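Local structure of CurH (Lyngbya majuscula, 3KG7) at residues R210-D214 against V248-S252. The protein probably catalyses the dehydration of a beta-hydroxyacyl intermediate to an enoyl product as the dehydratase domain of a curacin polyketide synthase module. Residues are numbered along the deposited sequence; the frame is centred on the assembly and turned at random.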
loop_
_atom_site.group_PDB
_atom_site.type_symbol
_atom_site.label_atom_id
_atom_site.label_comp_id
_atom_site.label_asym_id
_atom_site.label_seq_id
_atom_site.Cartn_x
_atom_site.Cartn_y
_atom_site.Cartn_z
ATOM N N ARG C 210 -11.347 -32.725 -0.369
ATOM C CA ARG C 210 -11.859 -33.511 0.755
ATOM C C ARG C 210 -11.951 -35.029 0.542
ATOM O O ARG C 210 -12.266 -35.756 1.483
ATOM C CB ARG C 210 -13.215 -32.965 1.210
ATOM C CG ARG C 210 -13.131 -31.645 1.937
ATOM C CD ARG C 210 -14.505 -31.089 2.243
ATOM N NE ARG C 210 -14.436 -29.672 2.608
ATOM C CZ ARG C 210 -15.490 -28.900 2.878
ATOM N NH1 ARG C 210 -16.723 -29.390 2.834
ATOM N NH2 ARG C 210 -15.312 -27.625 3.187
ATOM N N LEU C 211 -11.689 -35.511 -0.674
ATOM C CA LEU C 211 -11.820 -36.949 -0.948
ATOM C C LEU C 211 -10.800 -37.512 -1.935
ATOM O O LEU C 211 -10.442 -36.876 -2.935
ATOM C CB LEU C 211 -13.246 -37.301 -1.400
ATOM C CG LEU C 211 -13.632 -38.768 -1.648
ATOM C CD1 LEU C 211 -13.557 -39.614 -0.380
ATOM C CD2 LEU C 211 -15.018 -38.863 -2.263
ATOM N N THR C 212 -10.360 -38.729 -1.629
ATOM C CA THR C 212 -9.409 -39.480 -2.424
ATOM C C THR C 212 -9.913 -40.919 -2.390
ATOM O O THR C 212 -10.519 -41.315 -1.391
ATOM C CB THR C 212 -8.003 -39.431 -1.786
ATOM O OG1 THR C 212 -7.833 -38.205 -1.063
ATOM C CG2 THR C 212 -6.923 -39.532 -2.845
ATOM N N PRO C 213 -9.689 -41.704 -3.475
ATOM C CA PRO C 213 -10.013 -43.143 -3.510
ATOM C C PRO C 213 -9.681 -43.911 -2.220
ATOM O O PRO C 213 -10.366 -44.884 -1.877
ATOM C CB PRO C 213 -9.144 -43.661 -4.658
ATOM C CG PRO C 213 -9.028 -42.513 -5.580
ATOM C CD PRO C 213 -9.134 -41.250 -4.766
ATOM N N ASP C 214 -8.648 -43.452 -1.513
ATOM C CA ASP C 214 -8.123 -44.124 -0.328
ATOM C C ASP C 214 -8.176 -43.234 0.917
ATOM O O ASP C 214 -7.192 -43.122 1.648
ATOM C CB ASP C 214 -6.678 -44.561 -0.594
ATOM C CG ASP C 214 -5.759 -43.385 -0.902
ATOM O OD1 ASP C 214 -6.030 -42.632 -1.864
ATOM O OD2 ASP C 214 -4.765 -43.214 -0.169
ATOM N N VAL C 248 -11.138 -37.350 -8.695
ATOM C CA VAL C 248 -9.774 -37.843 -8.478
ATOM C C VAL C 248 -9.605 -39.172 -9.212
ATOM O O VAL C 248 -10.356 -40.118 -8.971
ATOM C CB VAL C 248 -9.439 -37.981 -6.966
ATOM C CG1 VAL C 248 -8.000 -38.449 -6.758
ATOM C CG2 VAL C 248 -9.675 -36.663 -6.247
ATOM N N GLU C 249 -8.623 -39.232 -10.109
ATOM C CA GLU C 249 -8.461 -40.374 -11.020
ATOM C C GLU C 249 -7.551 -41.484 -10.493
ATOM O O GLU C 249 -7.711 -42.643 -10.875
ATOM C CB GLU C 249 -7.985 -39.901 -12.397
ATOM C CG GLU C 249 -9.064 -39.189 -13.203
ATOM C CD GLU C 249 -8.501 -38.292 -14.297
ATOM O OE1 GLU C 249 -7.828 -38.803 -15.218
ATOM O OE2 GLU C 249 -8.744 -37.068 -14.247
ATOM N N GLU C 250 -6.597 -41.139 -9.632
ATOM C CA GLU C 250 -5.718 -42.148 -9.021
ATOM C C GLU C 250 -5.523 -41.931 -7.516
ATOM O O GLU C 250 -5.608 -40.795 -7.044
ATOM C CB GLU C 250 -4.378 -42.278 -9.771
ATOM C CG GLU C 250 -3.689 -40.974 -10.163
ATOM C CD GLU C 250 -2.427 -41.208 -10.985
ATOM O OE1 GLU C 250 -1.465 -41.804 -10.458
ATOM O OE2 GLU C 250 -2.392 -40.787 -12.160
ATOM N N PRO C 251 -5.301 -43.028 -6.755
ATOM C CA PRO C 251 -5.054 -42.930 -5.310
ATOM C C PRO C 251 -3.849 -42.053 -4.963
ATOM O O PRO C 251 -2.938 -41.891 -5.779
ATOM C CB PRO C 251 -4.799 -44.384 -4.897
ATOM C CG PRO C 251 -5.504 -45.194 -5.928
ATOM C CD PRO C 251 -5.310 -44.436 -7.202
ATOM N N SER C 252 -3.865 -41.494 -3.757
ATOM C CA SER C 252 -2.826 -40.569 -3.306
ATOM C C SER C 252 -1.445 -41.221 -3.256
ATOM O O SER C 252 -1.297 -42.344 -2.779
ATOM C CB SER C 252 -3.185 -39.979 -1.937
ATOM O OG SER C 252 -3.509 -40.995 -1.006
#
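P213 and D214 pack against V248, P251 and S252, where strand 243-255 is interrupted, in the second half of the double hotdog fold. The contact joins the loop after helix 202-207 to strand 243-255. The D214 carboxylate reaches S252 through its oxygen OD1. OD1 accepts a hydrogen bond from the backbone N of S252, 3.1 Å away and nearly straight (167°). The donor comes from the syn side, 33° out of the carboxylate plane. A weak bond from S252 OG reaches the same OD1. D214 CG sits between the backbone N and carbonyl carbon (chi1 61°), which turns the carboxylate to S252. R261 ties the two residues together, through a salt bridge to D214 OD2 and a hydrogen bond to S252 OG. Replacing the aspartate with an alanine is likely to leave the S252 N-H without this acceptor and R261 without its carboxylate partner. Next to this polar end, the P213 ring fits against V248 and P251. The P213 and V248 side chains cross at a slant, with CD of P213 3.6 Å from CG1 of V248. CB of P213 lies 4.1 Å from CG of P251. The T212 methyl CG2 lies alongside S252, 3.7 Å from S252 N. V248 sends its other methyl, CG2, to within 3.4 Å of L211 O.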